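Local atomic coordinates of carbohydrate kinase, FGGY (Novosphingobium aromaticivorans, PDB entry 3H6E), a protein that probably acts as a kinase that transfers a phosphate group to a sugar or related small carbohydrate, as members of the FGGY family generally do. Residues 106-111 with 132-137; 115-120 with 185-190; 318-323 with 365-370; 340-345 with 371-376. All coordinates share one frame; numbering follows the deposited sequence.

Contact 1: 106-111 with 132-137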
loop_
_atom_site.group_PDB
_atom_site.type_symbol
_atom_site.label_atom_id
_atom_site.label_comp_id
_atom_site.label_asym_id
_atom_site.label_seq_id
_atom_site.Cartn_x
_atom_site.Cartn_y
_atom_site.Cartn_z
ATOM N N ALA A 106 -22.110 13.399 0.610
ATOM C CA ALA A 106 -23.258 12.755 -0.025
ATOM C C ALA A 106 -23.452 13.281 -1.440
ATOM O O ALA A 106 -23.686 12.511 -2.375
ATOM C CB ALA A 106 -24.515 12.971 0.801
ATOM N N ASP A 107 -23.349 14.598 -1.588
ATOM C CA ASP A 107 -23.410 15.229 -2.900
ATOM C C ASP A 107 -22.375 14.608 -3.827
ATOM O O ASP A 107 -22.668 14.290 -4.980
ATOM C CB ASP A 107 -23.167 16.737 -2.791
ATOM C CG ASP A 107 -24.305 17.463 -2.101
ATOM O OD1 ASP A 107 -25.050 16.809 -1.338
ATOM O OD2 ASP A 107 -24.452 18.685 -2.320
ATOM N N TYR A 108 -21.160 14.442 -3.316
ATOM C CA TYR A 108 -20.095 13.826 -4.092
ATOM C C TYR A 108 -20.398 12.357 -4.363
ATOM O O TYR A 108 -20.304 11.894 -5.498
ATOM C CB TYR A 108 -18.750 13.963 -3.381
ATOM C CG TYR A 108 -17.633 13.253 -4.107
ATOM C CD1 TYR A 108 -17.198 13.702 -5.349
ATOM C CD2 TYR A 108 -17.017 12.133 -3.558
ATOM C CE1 TYR A 108 -16.179 13.057 -6.026
ATOM C CE2 TYR A 108 -15.996 11.483 -4.226
ATOM C CZ TYR A 108 -15.583 11.948 -5.461
ATOM O OH TYR A 108 -14.570 11.305 -6.135
ATOM N N ARG A 109 -20.772 11.635 -3.314
ATOM C CA ARG A 109 -21.033 10.201 -3.417
ATOM C C ARG A 109 -22.017 9.841 -4.528
ATOM O O ARG A 109 -21.905 8.777 -5.137
ATOM C CB ARG A 109 -21.551 9.654 -2.084
ATOM C CG ARG A 109 -20.474 9.398 -1.064
ATOM C CD ARG A 109 -19.621 8.217 -1.456
ATOM N NE ARG A 109 -18.445 8.097 -0.600
ATOM C CZ ARG A 109 -18.464 7.587 0.626
ATOM N NH1 ARG A 109 -19.605 7.156 1.143
ATOM N NH2 ARG A 109 -17.343 7.514 1.334
ATOM N N SER A 110 -22.981 10.721 -4.787
ATOM C CA SER A 110 -24.068 10.403 -5.715
ATOM C C SER A 110 -23.728 10.741 -7.161
ATOM O O SER A 110 -24.553 10.570 -8.056
ATOM C CB SER A 110 -25.375 11.094 -5.294
ATOM O OG SER A 110 -25.214 12.501 -5.200
ATOM N N GLN A 111 -22.506 11.204 -7.387
ATOM C CA GLN A 111 -22.089 11.633 -8.717
ATOM C C GLN A 111 -20.820 10.900 -9.190
ATOM O O GLN A 111 -20.296 11.166 -10.273
ATOM C CB GLN A 111 -21.947 13.164 -8.741
ATOM C CG GLN A 111 -20.956 13.729 -9.724
ATOM C CD GLN A 111 -19.550 13.732 -9.172
ATOM O OE1 GLN A 111 -19.277 13.127 -8.133
ATOM N NE2 GLN A 111 -18.649 14.416 -9.859
ATOM N N GLN A 132 -11.719 14.969 -1.698
ATOM C CA GLN A 132 -10.975 16.164 -1.318
ATOM C C GLN A 132 -11.184 17.265 -2.349
ATOM O O GLN A 132 -11.541 18.388 -2.003
ATOM C CB GLN A 132 -9.484 15.853 -1.202
ATOM C CG GLN A 132 -9.135 14.770 -0.211
ATOM C CD GLN A 132 -7.645 14.661 0.004
ATOM O OE1 GLN A 132 -7.111 13.569 0.192
ATOM N NE2 GLN A 132 -6.961 15.797 -0.032
ATOM N N LEU A 133 -10.949 16.928 -3.614
ATOM C CA LEU A 133 -11.164 17.846 -4.727
ATOM C C LEU A 133 -12.574 18.421 -4.697
ATOM O O LEU A 133 -12.757 19.634 -4.787
ATOM C CB LEU A 133 -10.914 17.138 -6.062
ATOM C CG LEU A 133 -9.527 17.302 -6.690
ATOM C CD1 LEU A 133 -8.481 17.640 -5.646
ATOM C CD2 LEU A 133 -9.127 16.067 -7.497
ATOM N N TRP A 134 -13.566 17.544 -4.565
ATOM C CA TRP A 134 -14.963 17.967 -4.509
ATOM C C TRP A 134 -15.149 19.064 -3.471
ATOM O O TRP A 134 -15.681 20.133 -3.765
ATOM C CB TRP A 134 -15.858 16.778 -4.164
ATOM C CG TRP A 134 -17.321 17.094 -4.185
ATOM C CD1 TRP A 134 -18.103 17.438 -3.118
ATOM C CD2 TRP A 134 -18.182 17.091 -5.329
ATOM N NE1 TRP A 134 -19.393 17.649 -3.528
ATOM C CE2 TRP A 134 -19.470 17.445 -4.882
ATOM C CE3 TRP A 134 -17.990 16.825 -6.689
ATOM C CZ2 TRP A 134 -20.562 17.539 -5.747
ATOM C CZ3 TRP A 134 -19.075 16.915 -7.544
ATOM C CH2 TRP A 134 -20.345 17.269 -7.071
ATOM N N TRP A 135 -14.703 18.782 -2.253
ATOM C CA TRP A 135 -14.801 19.727 -1.152
ATOM C C TRP A 135 -14.018 20.994 -1.461
ATOM O O TRP A 135 -14.561 22.094 -1.418
ATOM C CB TRP A 135 -14.287 19.084 0.136
ATOM C CG TRP A 135 -14.622 19.843 1.372
ATOM C CD1 TRP A 135 -15.651 20.725 1.542
ATOM C CD2 TRP A 135 -13.950 19.762 2.633
ATOM N NE1 TRP A 135 -15.649 21.212 2.826
ATOM C CE2 TRP A 135 -14.617 20.634 3.518
ATOM C CE3 TRP A 135 -12.844 19.043 3.098
ATOM C CZ2 TRP A 135 -14.213 20.808 4.840
ATOM C CZ3 TRP A 135 -12.446 19.216 4.411
ATOM C CH2 TRP A 135 -13.128 20.093 5.267
ATOM N N LEU A 136 -12.740 20.830 -1.786
ATOM C CA LEU A 136 -11.879 21.962 -2.118
ATOM C C LEU A 136 -12.503 22.909 -3.146
ATOM O O LEU A 136 -12.281 24.116 -3.098
ATOM C CB LEU A 136 -10.513 21.472 -2.605
ATOM C CG LEU A 136 -9.575 20.977 -1.504
ATOM C CD1 LEU A 136 -8.340 20.326 -2.098
ATOM C CD2 LEU A 136 -9.191 22.124 -0.580
ATOM N N ASP A 137 -13.277 22.359 -4.076
ATOM C CA ASP A 137 -13.942 23.176 -5.084
ATOM C C ASP A 137 -14.922 24.148 -4.433
ATOM O O ASP A 137 -15.251 25.184 -5.010
ATOM C CB ASP A 137 -14.659 22.301 -6.119
ATOM C CG ASP A 137 -13.766 21.931 -7.301
ATOM O OD1 ASP A 137 -12.692 22.550 -7.461
ATOM O OD2 ASP A 137 -14.143 21.026 -8.078
#
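Tyr108, which packs against Trp134, has its hydroxyl hydrogen-bonded to Asp176 OD2, which helps to fix the end of the phenol. The backbone position of Tyr108 brings its CA and CB over the indole of Trp134. CB sits 3.5 Å from the centroid of the Trp134 five-membered ring and only 9° off its normal, a true CH-pi contact over the face. Tyr108 CA lies above the same indole, 3.7 Å from its plane. With CG anti to the backbone N (chi1 176°), the phenol continues past the indole and Tyr108 CD1 reaches to 3.5 Å from Trp134 CE3. The two ring planes meet at 50°, too oblique for either a stack or a T-shape. This joins helix 102-109 to helix 129-139 in the N-terminal part of the FGGY kinase fold, chiefly through one indole laid against the last turn of the first helix. Asp107 takes a smaller share, its CB 4.0 Å from Trp134 NE1. Beyond the helix end Gln111 comes back obliquely beside the six-membered part of the indole, its CD 3.6 Å from Trp134 CZ3. The backbone turn that starts this return is closed by Gln111 N donating to Tyr108 O at 3.0 Å. From the Gln111 and Tyr108 side chains, further contacts reach Met188 of helix 187-191.

Contact 2: 115-120 with 185-190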
loop_
_atom_site.group_PDB
_atom_site.type_symbol
_atom_site.label_atom_id
_atom_site.label_comp_id
_atom_site.label_asym_id
_atom_site.label_seq_id
_atom_site.Cartn_x
_atom_site.Cartn_y
_atom_site.Cartn_z
ATOM N N PHE A 115 -18.116 1.493 -9.914
ATOM C CA PHE A 115 -16.917 0.789 -9.476
ATOM C C PHE A 115 -16.304 -0.031 -10.612
ATOM O O PHE A 115 -15.121 -0.374 -10.580
ATOM C CB PHE A 115 -17.228 -0.110 -8.277
ATOM C CG PHE A 115 -16.090 -1.004 -7.877
ATOM C CD1 PHE A 115 -15.994 -2.292 -8.379
ATOM C CD2 PHE A 115 -15.114 -0.555 -7.001
ATOM C CE1 PHE A 115 -14.948 -3.117 -8.011
ATOM C CE2 PHE A 115 -14.066 -1.371 -6.632
ATOM C CZ PHE A 115 -13.981 -2.656 -7.138
ATOM N N ALA A 116 -17.111 -0.332 -11.622
ATOM C CA ALA A 116 -16.662 -1.170 -12.727
ATOM C C ALA A 116 -15.702 -0.456 -13.682
ATOM O O ALA A 116 -14.923 -1.107 -14.376
ATOM C CB ALA A 116 -17.859 -1.736 -13.489
ATOM N N ARG A 117 -15.764 0.873 -13.726
ATOM C CA ARG A 117 -14.830 1.654 -14.541
ATOM C C ARG A 117 -13.588 2.043 -13.746
ATOM O O ARG A 117 -12.493 2.144 -14.301
ATOM C CB ARG A 117 -15.489 2.930 -15.081
ATOM C CG ARG A 117 -16.268 2.754 -16.373
ATOM C CD ARG A 117 -15.376 2.316 -17.535
ATOM N NE ARG A 117 -14.851 3.425 -18.336
ATOM C CZ ARG A 117 -15.600 4.251 -19.062
ATOM N NH1 ARG A 117 -16.924 4.128 -19.072
ATOM N NH2 ARG A 117 -15.030 5.222 -19.765
ATOM N N THR A 118 -13.764 2.258 -12.444
ATOM C CA THR A 118 -12.733 2.894 -11.628
ATOM C C THR A 118 -11.931 1.952 -10.730
ATOM O O THR A 118 -10.749 2.182 -10.486
ATOM C CB THR A 118 -13.343 4.000 -10.747
ATOM O OG1 THR A 118 -14.310 3.424 -9.858
ATOM C CG2 THR A 118 -14.015 5.052 -11.614
ATOM N N GLY A 119 -12.572 0.904 -10.223
ATOM C CA GLY A 119 -11.923 0.038 -9.261
ATOM C C GLY A 119 -11.645 0.806 -7.984
ATOM O O GLY A 119 -10.934 0.332 -7.093
ATOM N N SER A 120 -12.209 2.007 -7.904
ATOM C CA SER A 120 -12.089 2.838 -6.714
ATOM C C SER A 120 -13.383 2.770 -5.908
ATOM O O SER A 120 -14.421 3.245 -6.358
ATOM C CB SER A 120 -11.781 4.289 -7.101
ATOM O OG SER A 120 -11.563 5.098 -5.953
ATOM N N PHE A 185 -7.810 8.846 -17.320
ATOM C CA PHE A 185 -8.645 9.436 -16.283
ATOM C C PHE A 185 -10.066 8.902 -16.391
ATOM O O PHE A 185 -10.505 8.490 -17.466
ATOM C CB PHE A 185 -8.655 10.959 -16.396
ATOM C CG PHE A 185 -7.387 11.616 -15.927
ATOM C CD1 PHE A 185 -6.437 12.045 -16.839
ATOM C CD2 PHE A 185 -7.154 11.816 -14.576
ATOM C CE1 PHE A 185 -5.275 12.659 -16.413
ATOM C CE2 PHE A 185 -5.994 12.427 -14.140
ATOM C CZ PHE A 185 -5.051 12.850 -15.063
ATOM N N SER A 186 -10.785 8.906 -15.277
ATOM C CA SER A 186 -12.163 8.438 -15.267
ATOM C C SER A 186 -13.102 9.424 -15.965
ATOM O O SER A 186 -12.802 10.618 -16.069
ATOM C CB SER A 186 -12.634 8.197 -13.835
ATOM O OG SER A 186 -12.553 9.383 -13.069
ATOM N N PRO A 187 -14.243 8.920 -16.455
ATOM C CA PRO A 187 -15.270 9.788 -17.035
ATOM C C PRO A 187 -15.546 10.973 -16.121
ATOM O O PRO A 187 -15.640 12.106 -16.593
ATOM C CB PRO A 187 -16.494 8.877 -17.088
ATOM C CG PRO A 187 -15.933 7.513 -17.252
ATOM C CD PRO A 187 -14.614 7.495 -16.527
HETATM N N MSE A 188 -15.664 10.709 -14.824
HETATM C CA MSE A 188 -15.986 11.749 -13.853
HETATM C C MSE A 188 -14.939 12.855 -13.797
HETATM O O MSE A 188 -15.269 14.035 -13.890
HETATM C CB MSE A 188 -16.162 11.155 -12.455
HETATM C CG MSE A 188 -16.470 12.209 -11.403
HETATM SE SE MSE A 188 -16.236 11.612 -9.561
HETATM C CE MSE A 188 -14.317 11.253 -9.590
ATOM N N ALA A 189 -13.679 12.468 -13.632
ATOM C CA ALA A 189 -12.594 13.436 -13.504
ATOM C C ALA A 189 -12.472 14.308 -14.751
ATOM O O ALA A 189 -12.091 15.475 -14.670
ATOM C CB ALA A 189 -11.282 12.728 -13.215
ATOM N N LYS A 190 -12.790 13.732 -15.905
ATOM C CA LYS A 190 -12.781 14.479 -17.158
ATOM C C LYS A 190 -13.965 15.441 -17.191
ATOM O O LYS A 190 -13.806 16.637 -17.432
ATOM C CB LYS A 190 -12.834 13.524 -18.353
ATOM C CG LYS A 190 -11.524 12.803 -18.609
ATOM C CD LYS A 190 -11.653 11.734 -19.683
ATOM C CE LYS A 190 -10.274 11.197 -20.061
ATOM N NZ LYS A 190 -10.332 10.029 -20.985
#
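Cationic and apolar packing meet first where Pro187 lies over one face of the Arg117 guanidinium. Pro187 CG stands 3.4 Å above that plane, displaced toward its rim, and the arginine atom nearest to Pro187 CG is NH2, at 3.5 Å. Bends at chi2 (-63°) and chi3 (-93°) fold the arginine chain so that its flat end passes across the proline ring. A purely apolar touch lies deeper, Thr118 CG2 to Ser186 CB at 4.1 Å, and it completes the small interface. No hydrogen bond crosses between 115-120 and 185-190; the polar atoms named here have partners outside the pair or within their own segment. Ser186 occupies the N-cap of helix 187-191, where Ala189 N donates to Ser186 OG in a weak capping bond of 3.3 Å, and the serine hydroxyl is also hydrogen-bonded to Asp176 O. The contact therefore sets short helix 115-118 against the capped start of helix 187-191, within the N-terminal part of the FGGY kinase fold. Asp113, just ahead of 115-118, binds this start too, through OD2 to Met188 N. Among the charges, Arg117 NE forms a salt bridge with Asp179, while Lys190 NZ pairs with Asp184. The two cations remain 6.8 Å apart, measured from Arg117 NH2 to Lys190 NZ, and the separate carboxylates probably offset any mutual repulsion.

Contact 3: 318-323 with 365-370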
loop_
_atom_site.group_PDB
_atom_site.type_symbol
_atom_site.label_atom_id
_atom_site.label_comp_id
_atom_site.label_asym_id
_atom_site.label_seq_id
_atom_site.Cartn_x
_atom_site.Cartn_y
_atom_site.Cartn_z
ATOM N N LYS A 318 8.459 -14.630 18.037
ATOM C CA LYS A 318 9.322 -15.712 17.555
ATOM C C LYS A 318 9.454 -16.937 18.472
ATOM O O LYS A 318 9.046 -18.035 18.089
ATOM C CB LYS A 318 10.695 -15.163 17.149
ATOM C CG LYS A 318 10.623 -14.204 15.971
ATOM C CD LYS A 318 11.829 -13.288 15.907
ATOM C CE LYS A 318 11.558 -12.114 14.982
ATOM N NZ LYS A 318 10.274 -11.436 15.330
ATOM N N PRO A 319 10.024 -16.761 19.678
ATOM C CA PRO A 319 10.192 -17.917 20.570
ATOM C C PRO A 319 8.902 -18.708 20.775
ATOM O O PRO A 319 8.955 -19.863 21.196
ATOM C CB PRO A 319 10.632 -17.276 21.887
ATOM C CG PRO A 319 11.349 -16.046 21.469
ATOM C CD PRO A 319 10.605 -15.536 20.258
ATOM N N ASP A 320 7.764 -18.098 20.467
ATOM C CA ASP A 320 6.472 -18.748 20.662
ATOM C C ASP A 320 6.064 -19.647 19.496
ATOM O O ASP A 320 5.169 -20.483 19.634
ATOM C CB ASP A 320 5.379 -17.704 20.903
ATOM C CG ASP A 320 5.495 -17.038 22.256
ATOM O OD1 ASP A 320 6.589 -17.085 22.861
ATOM O OD2 ASP A 320 4.488 -16.464 22.718
ATOM N N GLN A 321 6.714 -19.474 18.350
ATOM C CA GLN A 321 6.305 -20.177 17.133
ATOM C C GLN A 321 6.151 -21.694 17.281
ATOM O O GLN A 321 5.119 -22.246 16.898
ATOM C CB GLN A 321 7.225 -19.827 15.959
ATOM C CG GLN A 321 7.112 -18.377 15.513
ATOM C CD GLN A 321 5.667 -17.913 15.405
ATOM O OE1 GLN A 321 5.298 -16.872 15.953
ATOM N NE2 GLN A 321 4.839 -18.689 14.711
ATOM N N PRO A 322 7.171 -22.373 17.834
ATOM C CA PRO A 322 7.087 -23.836 17.948
ATOM C C PRO A 322 5.879 -24.284 18.761
ATOM O O PRO A 322 5.213 -25.248 18.384
ATOM C CB PRO A 322 8.384 -24.207 18.673
ATOM C CG PRO A 322 9.320 -23.086 18.378
ATOM C CD PRO A 322 8.462 -21.855 18.320
ATOM N N ALA A 323 5.598 -23.588 19.858
ATOM C CA ALA A 323 4.464 -23.934 20.708
ATOM C C ALA A 323 3.142 -23.603 20.016
ATOM O O ALA A 323 2.174 -24.364 20.105
ATOM C CB ALA A 323 4.565 -23.227 22.046
ATOM N N GLU A 365 -3.562 -22.562 21.921
ATOM C CA GLU A 365 -4.492 -23.188 20.990
ATOM C C GLU A 365 -5.463 -22.166 20.419
ATOM O O GLU A 365 -5.952 -22.318 19.300
ATOM C CB GLU A 365 -5.257 -24.327 21.664
ATOM C CG GLU A 365 -4.404 -25.543 21.975
ATOM C CD GLU A 365 -5.232 -26.752 22.369
ATOM O OE1 GLU A 365 -6.475 -26.635 22.407
ATOM O OE2 GLU A 365 -4.635 -27.818 22.637
ATOM N N ARG A 366 -5.742 -21.124 21.195
ATOM C CA ARG A 366 -6.600 -20.049 20.724
ATOM C C ARG A 366 -5.793 -19.148 19.791
ATOM O O ARG A 366 -6.299 -18.670 18.779
ATOM C CB ARG A 366 -7.175 -19.256 21.903
ATOM C CG ARG A 366 -8.667 -18.980 21.776
ATOM C CD ARG A 366 -9.222 -18.164 22.942
ATOM N NE ARG A 366 -8.937 -18.775 24.236
ATOM C CZ ARG A 366 -9.707 -18.636 25.312
ATOM N NH1 ARG A 366 -10.823 -17.919 25.247
ATOM N NH2 ARG A 366 -9.366 -19.225 26.452
ATOM N N ARG A 367 -4.525 -18.944 20.134
ATOM C CA ARG A 367 -3.620 -18.130 19.332
ATOM C C ARG A 367 -3.254 -18.829 18.025
ATOM O O ARG A 367 -3.046 -18.184 16.996
ATOM C CB ARG A 367 -2.348 -17.807 20.120
ATOM C CG ARG A 367 -2.547 -16.865 21.295
ATOM C CD ARG A 367 -1.275 -16.086 21.565
ATOM N NE ARG A 367 -0.191 -16.935 22.044
ATOM C CZ ARG A 367 1.099 -16.648 21.901
ATOM N NH1 ARG A 367 1.470 -15.541 21.273
ATOM N NH2 ARG A 367 2.023 -17.476 22.374
ATOM N N ALA A 368 -3.162 -20.152 18.072
ATOM C CA ALA A 368 -2.844 -20.928 16.883
ATOM C C ALA A 368 -4.040 -20.934 15.939
ATOM O O ALA A 368 -3.889 -20.792 14.724
ATOM C CB ALA A 368 -2.448 -22.343 17.263
ATOM N N ALA A 369 -5.231 -21.087 16.509
ATOM C CA ALA A 369 -6.459 -21.130 15.724
ATOM C C ALA A 369 -6.745 -19.786 15.061
ATOM O O ALA A 369 -7.356 -19.729 13.996
ATOM C CB ALA A 369 -7.631 -21.552 16.597
ATOM N N ALA A 370 -6.306 -18.707 15.701
ATOM C CA ALA A 370 -6.481 -17.374 15.140
ATOM C C ALA A 370 -5.710 -17.258 13.827
ATOM O O ALA A 370 -6.182 -16.651 12.870
ATOM C CB ALA A 370 -6.021 -16.310 16.134
#
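The guanidinium of Arg367 receives Asp320 at its edge, the carboxylate carbon CG lying in the guanidinium plane, while the ring of Phe364 makes a cation-pi contact with the same group. Carboxylate and guanidinium stand almost perpendicular, their planes 88° apart, so this is not the coplanar, two-pronged pairing of an arginine with an acid. A single bond carries the salt bridge instead: Arg367 NH2 donates to Asp320 OD2 at 2.7 Å, with an N-H...O angle of 154°. The oxygen is approached from its anti side, 31° out of the carboxylate plane. Arg367 NH1 is 3.5 Å from Asp320 OD2 and makes its hydrogen bond to Arg313 O. Both side chains set out with CG beside the backbone N and anti to the carbonyl carbon; a bend at chi3 then turns the arginine's tip toward the aspartate. The bridge ties Asp320, in the turn by which 318-323 enters the helix that follows, to the early turns of the long helix 363-384 in the C-terminal part of the FGGY kinase. A leucine in place of Arg367 would probably leave the Asp320 carboxylate without its cation and Arg313 O without this donor. Because the arginine is buried, its charge is likely to need this compensation by carboxylate, carbonyl and aromatic ring, and the nearby guanidinium should favour the ionised form of Asp320.

Contact 4: 340-345 with 371-376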
loop_
_atom_site.group_PDB
_atom_site.type_symbol
_atom_site.label_atom_id
_atom_site.label_comp_id
_atom_site.label_asym_id
_atom_site.label_seq_id
_atom_site.Cartn_x
_atom_site.Cartn_y
_atom_site.Cartn_z
ATOM N N PRO A 340 -15.981 -15.899 10.556
ATOM C CA PRO A 340 -15.973 -14.476 10.188
ATOM C C PRO A 340 -17.331 -13.835 10.451
ATOM O O PRO A 340 -18.338 -14.535 10.382
ATOM C CB PRO A 340 -15.710 -14.506 8.677
ATOM C CG PRO A 340 -15.110 -15.845 8.408
ATOM C CD PRO A 340 -15.755 -16.770 9.392
ATOM N N THR A 341 -17.367 -12.534 10.731
ATOM C CA THR A 341 -16.174 -11.698 10.773
ATOM C C THR A 341 -16.106 -10.931 12.088
ATOM O O THR A 341 -17.118 -10.753 12.768
ATOM C CB THR A 341 -16.175 -10.664 9.626
ATOM O OG1 THR A 341 -14.938 -9.941 9.628
ATOM C CG2 THR A 341 -17.321 -9.681 9.797
ATOM N N LEU A 342 -14.912 -10.463 12.435
ATOM C CA LEU A 342 -14.729 -9.676 13.651
ATOM C C LEU A 342 -14.647 -8.177 13.357
ATOM O O LEU A 342 -14.487 -7.369 14.269
ATOM C CB LEU A 342 -13.497 -10.151 14.428
ATOM C CG LEU A 342 -13.580 -11.589 14.946
ATOM C CD1 LEU A 342 -13.032 -12.570 13.913
ATOM C CD2 LEU A 342 -12.842 -11.739 16.270
HETATM N N MSE A 343 -14.759 -7.819 12.079
HETATM C CA MSE A 343 -14.810 -6.420 11.657
HETATM C C MSE A 343 -15.961 -6.154 10.692
HETATM O O MSE A 343 -15.739 -5.991 9.490
HETATM C CB MSE A 343 -13.498 -5.999 10.991
HETATM C CG MSE A 343 -12.461 -5.425 11.935
HETATM SE SE MSE A 343 -13.158 -4.085 13.179
HETATM C CE MSE A 343 -13.895 -2.771 11.947
ATOM N N ARG A 344 -17.181 -6.101 11.225
ATOM C CA ARG A 344 -18.377 -5.836 10.425
ATOM C C ARG A 344 -18.127 -4.778 9.360
ATOM O O ARG A 344 -17.638 -3.691 9.662
ATOM C CB ARG A 344 -19.532 -5.380 11.319
ATOM C CG ARG A 344 -20.275 -6.500 12.008
ATOM C CD ARG A 344 -21.229 -7.202 11.060
ATOM N NE ARG A 344 -22.420 -6.404 10.776
ATOM C CZ ARG A 344 -23.526 -6.902 10.230
ATOM N NH1 ARG A 344 -23.590 -8.189 9.919
ATOM N NH2 ARG A 344 -24.571 -6.120 9.997
ATOM N N GLY A 345 -18.463 -5.101 8.116
ATOM C CA GLY A 345 -18.344 -4.152 7.026
ATOM C C GLY A 345 -17.022 -4.183 6.276
ATOM O O GLY A 345 -16.815 -3.400 5.354
ATOM N N CYS A 371 -4.522 -17.853 13.795
ATOM C CA CYS A 371 -3.687 -17.852 12.600
ATOM C C CYS A 371 -4.319 -18.647 11.463
ATOM O O CYS A 371 -4.034 -18.398 10.292
ATOM C CB CYS A 371 -2.309 -18.423 12.914
ATOM S SG CYS A 371 -1.344 -17.451 14.070
ATOM N N LEU A 372 -5.173 -19.604 11.811
ATOM C CA LEU A 372 -5.838 -20.428 10.805
ATOM C C LEU A 372 -6.978 -19.667 10.153
ATOM O O LEU A 372 -7.160 -19.726 8.938
ATOM C CB LEU A 372 -6.373 -21.727 11.419
ATOM C CG LEU A 372 -5.346 -22.740 11.936
ATOM C CD1 LEU A 372 -6.005 -24.104 12.142
ATOM C CD2 LEU A 372 -4.162 -22.851 10.989
ATOM N N TYR A 373 -7.743 -18.955 10.975
ATOM C CA TYR A 373 -8.878 -18.170 10.506
ATOM C C TYR A 373 -8.437 -17.097 9.510
ATOM O O TYR A 373 -9.165 -16.771 8.569
ATOM C CB TYR A 373 -9.605 -17.532 11.698
ATOM C CG TYR A 373 -10.504 -16.371 11.333
ATOM C CD1 TYR A 373 -11.811 -16.582 10.916
ATOM C CD2 TYR A 373 -10.043 -15.063 11.406
ATOM C CE1 TYR A 373 -12.632 -15.520 10.579
ATOM C CE2 TYR A 373 -10.855 -13.999 11.073
ATOM C CZ TYR A 373 -12.148 -14.232 10.663
ATOM O OH TYR A 373 -12.960 -13.176 10.328
ATOM N N ALA A 374 -7.243 -16.552 9.721
ATOM C CA ALA A 374 -6.718 -15.503 8.857
ATOM C C ALA A 374 -6.211 -16.097 7.548
ATOM O O ALA A 374 -6.213 -15.435 6.510
ATOM C CB ALA A 374 -5.615 -14.723 9.567
ATOM N N ALA A 375 -5.781 -17.353 7.603
ATOM C CA ALA A 375 -5.327 -18.057 6.412
ATOM C C ALA A 375 -6.514 -18.337 5.501
ATOM O O ALA A 375 -6.427 -18.188 4.282
ATOM C CB ALA A 375 -4.635 -19.351 6.792
ATOM N N LEU A 376 -7.628 -18.727 6.109
ATOM C CA LEU A 376 -8.831 -19.085 5.370
ATOM C C LEU A 376 -9.479 -17.868 4.726
ATOM O O LEU A 376 -9.969 -17.943 3.601
ATOM C CB LEU A 376 -9.821 -19.793 6.293
ATOM C CG LEU A 376 -9.293 -21.107 6.881
ATOM C CD1 LEU A 376 -9.964 -21.445 8.205
ATOM C CD2 LEU A 376 -9.425 -22.256 5.880
#
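Tyr373 projects from its helix into the loop 340-345, with the Pro340 ring at one edge of the phenol and Leu342 approaching obliquely near its far end. With CG anti to the backbone N (chi1 162°), the ring points from the helix to the loop, bringing CE1 and OH to Pro340. Pro340 CG comes to 3.3 Å from Tyr373 CE1, close for two carbons, and Pro340 CD lies in the plane of the phenol, 3.6 Å from the same CE1. Leu342 slides past the tyrosine in the opposite direction and brings CD1 to 3.8 Å from Tyr373 CZ. Tyr373 OH, 3.3 Å from Pro340 CA, is hydrogen-bonded to Glu303 OE1, an oxygen that also accepts from Leu342 N and so links both segments to helix 300-308. A phenylalanine in place of Tyr373 would probably leave Glu303 OE1 without this hydrogen-bond partner and open a small gap against Pro340 and Leu342. The loop is shaped by a cis peptide between Pro340 and Thr341, and by Met343 N donating to Thr341 OG1 at 3.2 Å and a nearly straight 173°, the hallmark of an ST turn. This buried helix-to-loop packing seats the connection following strand 337-339 on helix 363-384, in the C-terminal part of an FGGY kinase, a family of the actin-like ATPase clan.

Overall arrangement
From the N terminus, contact 1 closes the short loop between helices 102-109 and 129-139. Contact 2 opens at 115-120, inside that loop, and closes only at 185-190, so the two cross; they also touch, Tyr108 OH lying 3.5 Å from Met188 CE. Together they join helices 102-109, 115-118, 129-139 and 187-191, pair by pair. Later, contacts 3 and 4 cross likewise: contact 3 joins the entry to helix 321-326, and contact 4 the loop after strand 337-339, to consecutive parts of helix 363-384 in the C-terminal family region, their centres about 17 Å apart. The two pairs are in series; contacts 1 and 3, centres about 46 Å apart, lie on opposite sides of the chain's centre.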